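Side-chain contacts in putative cytochrome P450 YjiB (Bacillus subtilis subsp. subtilis, PDB 4RM4), which binds heme and probably acts as a monooxygenase that inserts one atom of molecular oxygen into its substrates: residues 39-43 against 44-48; 27-30 against 31-35; 102-105 against 106-110; 358-361 against 362-366. All coordinates share one frame; numbering follows the deposited sequence.

Contact 1 (39-43 against 44-48); sequences VSFDE and ENQVW
The turn of the beta hairpin made by strands 39-42 and 47-50 brings F41 against W48 on one face, while the D42 carboxylate reaches over the turn to N45. F41 and W48 form a non-hydrogen-bonded antiparallel pair. The F41 ring turns its edge to the face of the indole, with the planes at 53°, and CD1 of F41 lies 3.3 Å from CE2 of W48. F41 CB sits over the six-membered ring of W48, 3.7 Å from its centroid, in a CH-pi contact. CG1 of V39 packs near CE3 of W48. The indole NE1 bonds outside the turn, to D308. Two residues, Q46 and V47, stand opposite the single D42, which makes a G1 beta bulge. D42 N donates to V47 O at 2.9 Å, almost straight. The D42 carboxylate points forward along the turn, with CG anti to the backbone N (chi1 175°). Its OD1 takes the backbone N of N45 at 2.9 Å, and its OD2 takes ND2 of N45 at 2.8 Å. Both donors come from above the carboxylate plane. Q46 bends at chi2, and its NE2 reaches E43 O at 2.9 Å.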
loop_
_atom_site.group_PDB
_atom_site.type_symbol
_atom_site.label_atom_id
_atom_site.label_comp_id
_atom_site.label_asym_id
_atom_site.label_seq_id
_atom_site.Cartn_x
_atom_site.Cartn_y
_atom_site.Cartn_z
ATOM N N VAL A 39 -21.341 7.356 -11.069
ATOM C CA VAL A 39 -20.376 7.722 -12.099
ATOM C C VAL A 39 -20.487 9.228 -12.331
ATOM O O VAL A 39 -21.434 9.699 -12.927
ATOM C CB VAL A 39 -20.611 6.965 -13.419
ATOM C CG1 VAL A 39 -19.599 7.405 -14.465
ATOM C CG2 VAL A 39 -20.517 5.464 -13.185
ATOM N N SER A 40 -19.505 9.975 -11.853
ATOM C CA SER A 40 -19.652 11.422 -11.699
ATOM C C SER A 40 -18.543 12.163 -12.444
ATOM O O SER A 40 -17.412 11.700 -12.459
ATOM C CB SER A 40 -19.580 11.751 -10.202
ATOM O OG SER A 40 -19.652 13.137 -9.969
ATOM N N PHE A 41 -18.855 13.305 -13.062
ATOM C CA PHE A 41 -17.814 14.075 -13.753
ATOM C C PHE A 41 -17.544 15.410 -13.065
ATOM O O PHE A 41 -18.453 16.186 -12.802
ATOM C CB PHE A 41 -18.183 14.310 -15.221
ATOM C CG PHE A 41 -17.039 14.823 -16.058
ATOM C CD1 PHE A 41 -15.961 14.000 -16.350
ATOM C CD2 PHE A 41 -17.050 16.118 -16.566
ATOM C CE1 PHE A 41 -14.909 14.451 -17.111
ATOM C CE2 PHE A 41 -15.982 16.580 -17.345
ATOM C CZ PHE A 41 -14.914 15.744 -17.614
ATOM N N ASP A 42 -16.276 15.666 -12.780
ATOM C CA ASP A 42 -15.857 16.895 -12.124
ATOM C C ASP A 42 -15.455 17.862 -13.223
ATOM O O ASP A 42 -14.502 17.614 -13.955
ATOM C CB ASP A 42 -14.683 16.563 -11.189
ATOM C CG ASP A 42 -14.066 17.790 -10.539
ATOM O OD1 ASP A 42 -14.032 18.871 -11.164
ATOM O OD2 ASP A 42 -13.573 17.645 -9.399
ATOM N N GLU A 43 -16.214 18.944 -13.374
ATOM C CA GLU A 43 -15.997 19.847 -14.496
ATOM C C GLU A 43 -14.764 20.731 -14.308
ATOM O O GLU A 43 -14.238 21.251 -15.281
ATOM C CB GLU A 43 -17.231 20.721 -14.744
ATOM C CG GLU A 43 -18.533 19.941 -14.885
ATOM C CD GLU A 43 -18.697 19.245 -16.235
ATOM O OE1 GLU A 43 -17.980 19.574 -17.198
ATOM O OE2 GLU A 43 -19.535 18.331 -16.320
ATOM N N GLU A 44 -14.317 20.923 -13.068
ATOM C CA GLU A 44 -13.137 21.761 -12.873
ATOM C C GLU A 44 -11.909 20.980 -13.297
ATOM O O GLU A 44 -11.111 21.441 -14.127
ATOM C CB GLU A 44 -12.995 22.233 -11.422
ATOM C CG GLU A 44 -11.841 23.222 -11.250
ATOM C CD GLU A 44 -11.642 23.741 -9.838
ATOM O OE1 GLU A 44 -12.478 23.491 -8.936
ATOM O OE2 GLU A 44 -10.615 24.420 -9.635
ATOM N N ASN A 45 -11.757 19.803 -12.707
ATOM C CA ASN A 45 -10.571 18.985 -12.945
ATOM C C ASN A 45 -10.709 18.073 -14.165
ATOM O O ASN A 45 -9.738 17.452 -14.608
ATOM C CB ASN A 45 -10.205 18.224 -11.672
ATOM C CG ASN A 45 -10.135 19.145 -10.447
ATOM O OD1 ASN A 45 -9.218 19.956 -10.318
ATOM N ND2 ASN A 45 -11.110 19.031 -9.561
ATOM N N GLN A 46 -11.907 18.045 -14.741
ATOM C CA GLN A 46 -12.200 17.221 -15.907
ATOM C C GLN A 46 -11.830 15.760 -15.675
ATOM O O GLN A 46 -11.088 15.159 -16.450
ATOM C CB GLN A 46 -11.496 17.764 -17.153
ATOM C CG GLN A 46 -11.970 19.154 -17.569
ATOM C CD GLN A 46 -13.279 19.128 -18.330
ATOM O OE1 GLN A 46 -13.410 18.441 -19.344
ATOM N NE2 GLN A 46 -14.262 19.886 -17.846
ATOM N N VAL A 47 -12.348 15.199 -14.595
ATOM C CA VAL A 47 -12.113 13.811 -14.278
ATOM C C VAL A 47 -13.391 13.118 -13.834
ATOM O O VAL A 47 -14.239 13.704 -13.149
ATOM C CB VAL A 47 -11.016 13.663 -13.205
ATOM C CG1 VAL A 47 -10.758 12.196 -12.914
ATOM C CG2 VAL A 47 -9.740 14.337 -13.675
ATOM N N TRP A 48 -13.537 11.873 -14.267
ATOM C CA TRP A 48 -14.614 11.014 -13.806
ATOM C C TRP A 48 -14.256 10.304 -12.502
ATOM O O TRP A 48 -13.128 9.878 -12.323
ATOM C CB TRP A 48 -14.888 9.946 -14.861
ATOM C CG TRP A 48 -15.487 10.456 -16.124
ATOM C CD1 TRP A 48 -14.847 10.765 -17.280
ATOM C CD2 TRP A 48 -16.871 10.658 -16.363
ATOM N NE1 TRP A 48 -15.749 11.173 -18.230
ATOM C CE2 TRP A 48 -17.007 11.116 -17.685
ATOM C CE3 TRP A 48 -18.014 10.521 -15.571
ATOM C CZ2 TRP A 48 -18.241 11.433 -18.240
ATOM C CZ3 TRP A 48 -19.242 10.817 -16.127
ATOM C CH2 TRP A 48 -19.343 11.279 -17.447
HETATM O O HOH W 1 -16.998 21.702 -18.637
#

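Contact 2 (27-30 against 31-35); sequences FPWY and ESMRK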
loop_
_atom_site.group_PDB
_atom_site.type_symbol
_atom_site.label_atom_id
_atom_site.label_comp_id
_atom_site.label_asym_id
_atom_site.label_seq_id
_atom_site.Cartn_x
_atom_site.Cartn_y
_atom_site.Cartn_z
ATOM N N PHE A 27 -16.423 7.102 4.434
ATOM C CA PHE A 27 -17.332 6.050 3.985
ATOM C C PHE A 27 -18.794 6.464 3.802
ATOM O O PHE A 27 -19.441 6.029 2.856
ATOM C CB PHE A 27 -17.151 4.807 4.853
ATOM C CG PHE A 27 -15.730 4.309 4.835
ATOM C CD1 PHE A 27 -15.240 3.640 3.719
ATOM C CD2 PHE A 27 -14.872 4.575 5.888
ATOM C CE1 PHE A 27 -13.921 3.206 3.668
ATOM C CE2 PHE A 27 -13.545 4.151 5.848
ATOM C CZ PHE A 27 -13.071 3.465 4.731
ATOM N N PRO A 28 -19.309 7.315 4.698
ATOM C CA PRO A 28 -20.631 7.889 4.406
ATOM C C PRO A 28 -20.693 8.615 3.058
ATOM O O PRO A 28 -21.686 8.464 2.328
ATOM C CB PRO A 28 -20.855 8.849 5.575
ATOM C CG PRO A 28 -20.113 8.211 6.704
ATOM C CD PRO A 28 -18.851 7.645 6.061
ATOM N N TRP A 29 -19.655 9.370 2.704
ATOM C CA TRP A 29 -19.653 10.059 1.418
ATOM C C TRP A 29 -19.628 9.083 0.244
ATOM O O TRP A 29 -20.394 9.245 -0.703
ATOM C CB TRP A 29 -18.503 11.061 1.311
ATOM C CG TRP A 29 -18.461 11.756 -0.025
ATOM C CD1 TRP A 29 -19.371 12.649 -0.515
ATOM C CD2 TRP A 29 -17.462 11.605 -1.038
ATOM N NE1 TRP A 29 -19.000 13.060 -1.774
ATOM C CE2 TRP A 29 -17.831 12.433 -2.120
ATOM C CE3 TRP A 29 -16.288 10.848 -1.138
ATOM C CZ2 TRP A 29 -17.067 12.530 -3.278
ATOM C CZ3 TRP A 29 -15.537 10.938 -2.292
ATOM C CH2 TRP A 29 -15.930 11.771 -3.347
ATOM N N TYR A 30 -18.740 8.088 0.295
ATOM C CA TYR A 30 -18.739 7.028 -0.707
ATOM C C TYR A 30 -20.150 6.436 -0.838
ATOM O O TYR A 30 -20.642 6.219 -1.939
ATOM C CB TYR A 30 -17.791 5.890 -0.303
ATOM C CG TYR A 30 -16.305 6.221 -0.251
ATOM C CD1 TYR A 30 -15.453 5.513 0.594
ATOM C CD2 TYR A 30 -15.755 7.204 -1.062
ATOM C CE1 TYR A 30 -14.092 5.792 0.652
ATOM C CE2 TYR A 30 -14.394 7.485 -1.021
ATOM C CZ TYR A 30 -13.572 6.776 -0.157
ATOM O OH TYR A 30 -12.225 7.040 -0.102
ATOM N N GLU A 31 -20.774 6.137 0.298
ATOM C CA GLU A 31 -22.098 5.523 0.284
ATOM C C GLU A 31 -23.115 6.409 -0.429
ATOM O O GLU A 31 -23.949 5.912 -1.188
ATOM C CB GLU A 31 -22.594 5.179 1.696
ATOM C CG GLU A 31 -24.001 4.558 1.696
ATOM C CD GLU A 31 -24.271 3.723 2.927
ATOM O OE1 GLU A 31 -23.498 3.828 3.903
ATOM O OE2 GLU A 31 -25.262 2.959 2.920
ATOM N N SER A 32 -23.020 7.718 -0.213
ATOM C CA SER A 32 -23.919 8.652 -0.876
ATOM C C SER A 32 -23.682 8.688 -2.396
ATOM O O SER A 32 -24.634 8.738 -3.172
ATOM C CB SER A 32 -23.819 10.048 -0.257
ATOM O OG SER A 32 -22.668 10.729 -0.695
ATOM N N MET A 33 -22.420 8.638 -2.822
ATOM C CA MET A 33 -22.109 8.607 -4.255
ATOM C C MET A 33 -22.544 7.300 -4.917
ATOM O O MET A 33 -23.089 7.308 -6.011
ATOM C CB MET A 33 -20.611 8.860 -4.500
ATOM C CG MET A 33 -20.106 10.143 -3.868
ATOM S SD MET A 33 -20.736 11.651 -4.644
ATOM C CE MET A 33 -19.914 11.575 -6.241
ATOM N N ARG A 34 -22.289 6.167 -4.272
ATOM C CA ARG A 34 -22.737 4.902 -4.851
ATOM C C ARG A 34 -24.238 4.948 -5.129
ATOM O O ARG A 34 -24.719 4.450 -6.162
ATOM C CB ARG A 34 -22.417 3.731 -3.929
ATOM C CG ARG A 34 -20.940 3.399 -3.863
ATOM C CD ARG A 34 -20.740 2.010 -3.287
ATOM N NE ARG A 34 -21.314 1.832 -1.945
ATOM C CZ ARG A 34 -20.735 2.250 -0.819
ATOM N NH1 ARG A 34 -21.311 2.030 0.359
ATOM N NH2 ARG A 34 -19.588 2.902 -0.864
ATOM N N LYS A 35 -24.963 5.565 -4.200
ATOM C CA LYS A 35 -26.417 5.646 -4.288
ATOM C C LYS A 35 -26.906 6.744 -5.233
ATOM O O LYS A 35 -27.807 6.515 -6.044
ATOM C CB LYS A 35 -27.013 5.856 -2.893
ATOM C CG LYS A 35 -27.694 4.624 -2.319
ATOM C CD LYS A 35 -29.007 4.339 -3.045
ATOM C CE LYS A 35 -29.836 3.293 -2.315
ATOM N NZ LYS A 35 -31.235 3.229 -2.833
HETATM O O HOH W 2 -18.984 3.404 1.947
#
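M33 lies against the indole of W29 one helical turn earlier. Its CB stays near the backbone, 3.7 Å from Y30 O. CG is anti to the carbonyl carbon (chi1 -55°), which carries it over one face of the W29 ring. There it makes a CH-pi contact, 3.9 Å from the centroid of the five-membered ring. The chain then bends at chi2, and SD comes obliquely to the same ring, 3.6 Å from NE1 of W29. The tip, CE, packs on S40 of the next strand. F51 meets both W29, edge to face, and M33. W29 O accepts two bonds, from M33 N at 3.0 Å and from S32 OG at 2.7 Å. With an alanine in place of S32 the hydroxyl is gone, and W29 O would probably keep only the backbone N-H of M33 of the two donors just described. On another side of the helix, R34 NH2 lies 3.5 Å from Y30 CB. A water links R34 NH2 to F27 O. The guanidinium is also held by a salt bridge to E321 and a hydrogen bond to S316. The pairing of W29 with M33 is a Met-aromatic contact at i and i+4 of an alpha helix.

Contact 3 (102-105 against 106-110); sequences PRVM and KQWEP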
loop_
_atom_site.group_PDB
_atom_site.type_symbol
_atom_site.label_atom_id
_atom_site.label_comp_id
_atom_site.label_asym_id
_atom_site.label_seq_id
_atom_site.Cartn_x
_atom_site.Cartn_y
_atom_site.Cartn_z
ATOM N N PRO A 102 6.354 -17.468 -3.271
ATOM C CA PRO A 102 6.151 -17.963 -1.906
ATOM C C PRO A 102 7.466 -18.444 -1.265
ATOM O O PRO A 102 7.664 -18.281 -0.060
ATOM C CB PRO A 102 5.162 -19.111 -2.109
ATOM C CG PRO A 102 4.340 -18.670 -3.326
ATOM C CD PRO A 102 5.351 -17.988 -4.226
ATOM N N ARG A 103 8.369 -18.989 -2.074
ATOM C CA ARG A 103 9.672 -19.429 -1.575
ATOM C C ARG A 103 10.488 -18.285 -0.959
ATOM O O ARG A 103 11.084 -18.428 0.119
ATOM C CB ARG A 103 10.467 -20.089 -2.695
ATOM C CG ARG A 103 11.816 -20.601 -2.257
ATOM C CD ARG A 103 12.583 -21.134 -3.449
ATOM N NE ARG A 103 12.050 -22.411 -3.923
ATOM C CZ ARG A 103 12.244 -22.886 -5.149
ATOM N NH1 ARG A 103 12.939 -22.181 -6.035
ATOM N NH2 ARG A 103 11.738 -24.061 -5.495
ATOM N N VAL A 104 10.514 -17.145 -1.637
ATOM C CA VAL A 104 11.234 -15.982 -1.119
ATOM C C VAL A 104 10.607 -15.417 0.163
ATOM O O VAL A 104 11.315 -15.112 1.118
ATOM C CB VAL A 104 11.357 -14.874 -2.185
ATOM C CG1 VAL A 104 11.988 -13.600 -1.597
ATOM C CG2 VAL A 104 12.162 -15.386 -3.375
ATOM N N MET A 105 9.282 -15.291 0.179
ATOM C CA MET A 105 8.560 -14.820 1.367
ATOM C C MET A 105 8.863 -15.720 2.553
ATOM O O MET A 105 9.104 -15.234 3.657
ATOM C CB MET A 105 7.041 -14.785 1.128
ATOM C CG MET A 105 6.565 -13.774 0.076
ATOM S SD MET A 105 7.034 -12.058 0.405
ATOM C CE MET A 105 8.612 -11.951 -0.448
ATOM N N LYS A 106 8.847 -17.032 2.324
ATOM C CA LYS A 106 9.138 -17.992 3.395
ATOM C C LYS A 106 10.525 -17.719 3.955
ATOM O O LYS A 106 10.751 -17.743 5.171
ATOM C CB LYS A 106 9.089 -19.430 2.864
ATOM C CG LYS A 106 7.820 -19.813 2.136
ATOM C CD LYS A 106 6.713 -20.285 3.071
ATOM C CE LYS A 106 5.547 -20.870 2.285
ATOM N NZ LYS A 106 5.942 -22.043 1.438
ATOM N N GLN A 107 11.450 -17.445 3.041
ATOM C CA GLN A 107 12.848 -17.221 3.367
ATOM C C GLN A 107 13.033 -16.028 4.296
ATOM O O GLN A 107 13.948 -16.003 5.118
ATOM C CB GLN A 107 13.619 -16.986 2.071
ATOM C CG GLN A 107 15.091 -17.311 2.122
ATOM C CD GLN A 107 15.716 -17.220 0.751
ATOM O OE1 GLN A 107 15.229 -16.484 -0.109
ATOM N NE2 GLN A 107 16.786 -17.981 0.529
ATOM N N TRP A 108 12.155 -15.040 4.165
ATOM C CA TRP A 108 12.311 -13.779 4.880
ATOM C C TRP A 108 11.425 -13.639 6.125
ATOM O O TRP A 108 11.609 -12.715 6.915
ATOM C CB TRP A 108 12.107 -12.601 3.916
ATOM C CG TRP A 108 13.342 -12.349 3.066
ATOM C CD1 TRP A 108 13.577 -12.800 1.799
ATOM C CD2 TRP A 108 14.516 -11.623 3.458
ATOM N NE1 TRP A 108 14.822 -12.382 1.368
ATOM C CE2 TRP A 108 15.420 -11.665 2.371
ATOM C CE3 TRP A 108 14.886 -10.931 4.619
ATOM C CZ2 TRP A 108 16.672 -11.037 2.412
ATOM C CZ3 TRP A 108 16.134 -10.312 4.658
ATOM C CH2 TRP A 108 17.010 -10.374 3.561
ATOM N N GLU A 109 10.492 -14.565 6.307
ATOM C CA GLU A 109 9.564 -14.507 7.441
ATOM C C GLU A 109 10.320 -14.425 8.772
ATOM O O GLU A 109 9.989 -13.595 9.628
ATOM C CB GLU A 109 8.612 -15.702 7.428
ATOM C CG GLU A 109 7.625 -15.710 8.582
ATOM C CD GLU A 109 6.720 -16.921 8.557
ATOM O OE1 GLU A 109 7.009 -17.865 7.787
ATOM O OE2 GLU A 109 5.719 -16.926 9.306
ATOM N N PRO A 110 11.329 -15.295 8.952
ATOM C CA PRO A 110 12.230 -15.206 10.103
ATOM C C PRO A 110 12.678 -13.781 10.389
ATOM O O PRO A 110 12.500 -13.299 11.512
ATOM C CB PRO A 110 13.438 -16.036 9.661
ATOM C CG PRO A 110 12.934 -16.938 8.557
ATOM C CD PRO A 110 11.533 -16.548 8.206
#
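V104 and W108 lie side by side and point the same way, one turn apart in the first part of helix 102-123. This is i to i+4 packing on an alpha helix. CG1 of V104 is 3.8 Å from CD1 of W108. The indole has CG anti to the carbonyl carbon (chi1 -79°), and this turns its CD1 corner back toward the preceding turn. V104 O lies at the edge of the ring, near its plane. Next to CD1, W108 NE1 donates to the backbone O of Q208. M105 points another way. Its chain bends at chi2 and chi3, and the side chain packs on P353 and L354 of helix 352-369. E109, one turn on from M105, has an extended chain that reaches L357 and I361 of the same helix. The helix is kinked at P110, whose N has no hydrogen to give to the turn before. The backbone bonds leading up to it are distorted. E109 N makes a weak bond to M105 O, and W108 N makes a weak one to V104 O. W108 N also donates to M105 O at 3.1 Å, from well above the carbonyl plane.

Contact 4 (358-361 against 362-366); sequences EANI and ALTSL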
loop_
_atom_site.group_PDB
_atom_site.type_symbol
_atom_site.label_atom_id
_atom_site.label_comp_id
_atom_site.label_asym_id
_atom_site.label_seq_id
_atom_site.Cartn_x
_atom_site.Cartn_y
_atom_site.Cartn_z
ATOM N N GLU A 358 3.859 -9.108 6.218
ATOM C CA GLU A 358 4.166 -8.069 7.200
ATOM C C GLU A 358 3.002 -7.805 8.179
ATOM O O GLU A 358 3.203 -7.721 9.391
ATOM C CB GLU A 358 4.602 -6.780 6.503
ATOM C CG GLU A 358 5.929 -6.908 5.765
ATOM C CD GLU A 358 6.484 -5.560 5.352
ATOM O OE1 GLU A 358 6.848 -5.401 4.166
ATOM O OE2 GLU A 358 6.539 -4.647 6.206
ATOM N N ALA A 359 1.787 -7.682 7.656
ATOM C CA ALA A 359 0.629 -7.393 8.499
ATOM C C ALA A 359 0.315 -8.543 9.446
ATOM O O ALA A 359 0.012 -8.325 10.623
ATOM C CB ALA A 359 -0.590 -7.072 7.637
ATOM N N ASN A 360 0.371 -9.768 8.933
ATOM C CA ASN A 360 0.082 -10.920 9.785
ATOM C C ASN A 360 1.055 -10.948 10.952
ATOM O O ASN A 360 0.653 -11.086 12.106
ATOM C CB ASN A 360 0.175 -12.220 8.993
ATOM C CG ASN A 360 -0.161 -13.443 9.832
ATOM O OD1 ASN A 360 0.202 -13.533 11.004
ATOM N ND2 ASN A 360 -0.875 -14.386 9.234
ATOM N N ILE A 361 2.338 -10.818 10.637
ATOM C CA ILE A 361 3.375 -10.830 11.661
ATOM C C ILE A 361 3.286 -9.632 12.604
ATOM O O ILE A 361 3.292 -9.789 13.827
ATOM C CB ILE A 361 4.770 -10.918 11.037
ATOM C CG1 ILE A 361 5.012 -12.353 10.559
ATOM C CG2 ILE A 361 5.823 -10.456 12.040
ATOM C CD1 ILE A 361 6.366 -12.596 9.956
ATOM N N ALA A 362 3.172 -8.437 12.039
ATOM C CA ALA A 362 3.012 -7.249 12.862
ATOM C C ALA A 362 1.808 -7.357 13.797
ATOM O O ALA A 362 1.935 -7.117 14.994
ATOM C CB ALA A 362 2.920 -6.017 12.010
ATOM N N LEU A 363 0.643 -7.725 13.267
ATOM C CA LEU A 363 -0.567 -7.736 14.097
ATOM C C LEU A 363 -0.531 -8.852 15.128
ATOM O O LEU A 363 -0.823 -8.632 16.309
ATOM C CB LEU A 363 -1.821 -7.863 13.240
ATOM C CG LEU A 363 -1.982 -6.697 12.266
ATOM C CD1 LEU A 363 -3.065 -6.988 11.251
ATOM C CD2 LEU A 363 -2.257 -5.395 13.029
ATOM N N THR A 364 -0.184 -10.060 14.696
ATOM C CA THR A 364 -0.169 -11.163 15.645
ATOM C C THR A 364 0.818 -10.853 16.771
ATOM O O THR A 364 0.521 -11.086 17.948
ATOM C CB THR A 364 0.124 -12.519 14.967
ATOM O OG1 THR A 364 0.041 -13.575 15.933
ATOM C CG2 THR A 364 1.494 -12.511 14.371
ATOM N N SER A 365 1.963 -10.277 16.416
ATOM C CA SER A 365 3.009 -9.990 17.399
ATOM C C SER A 365 2.599 -8.897 18.371
ATOM O O SER A 365 2.854 -8.995 19.577
ATOM C CB SER A 365 4.309 -9.600 16.704
ATOM O OG SER A 365 4.782 -10.646 15.877
ATOM N N LEU A 366 1.974 -7.846 17.853
ATOM C CA LEU A 366 1.489 -6.780 18.720
ATOM C C LEU A 366 0.459 -7.319 19.713
ATOM O O LEU A 366 0.556 -7.076 20.920
ATOM C CB LEU A 366 0.879 -5.661 17.877
ATOM C CG LEU A 366 0.689 -4.289 18.514
ATOM C CD1 LEU A 366 2.027 -3.732 18.992
ATOM C CD2 LEU A 366 0.030 -3.345 17.516
#
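I361 O is gripped by two donors of S365, one turn further along helix 352-369. The hydroxyl OG donates to it at 2.7 Å, and the backbone N donates at 3.0 Å. They reach the oxygen from opposite faces of its carbonyl plane. S365 OG is anti to the carbonyl carbon (chi1 -61°), a setting that folds it back along the helix toward I361. There it also passes near the I361 side chain, 4.0 Å from CG2. The same OG has a second partner in NE2 of Q113, so the serine links helix 352-369 to helix 102-123. A valine in place of S365 would probably leave Q113 NE2 without this partner and I361 O with one donor fewer. L363 folds over the carbonyl of A359, its CG 3.1 Å from A359 O. Its CD1 is 4.4 Å from A359 CB, a loose apolar contact. Helix 102-123 packs on I361 and S365. Helix 226-257 meets E358, A362 and L363, and helix 272-282 meets N360 and L363. Helix 131-136 packs on A362 and L366.

The four contacts form two touching pairs. Contacts 1 and 2 follow each other in the chain and join where CE of M33 meets CB of S40 at 4.0 Å. Contacts 3 and 4 are distant in sequence, but their helices pack together, E109 CG on I361 CD1 at 3.6 Å. The centres of contacts 1 and 3 are about 44 Å apart, on opposite sides of the chain's centre. Contacts 3 and 4 are nearer the heme than contacts 1 and 2. The side chain of E358 in contact 4 is about 5 Å from the bound heme. The side chain of M105 in contact 3 is about 8 Å from the bound heme.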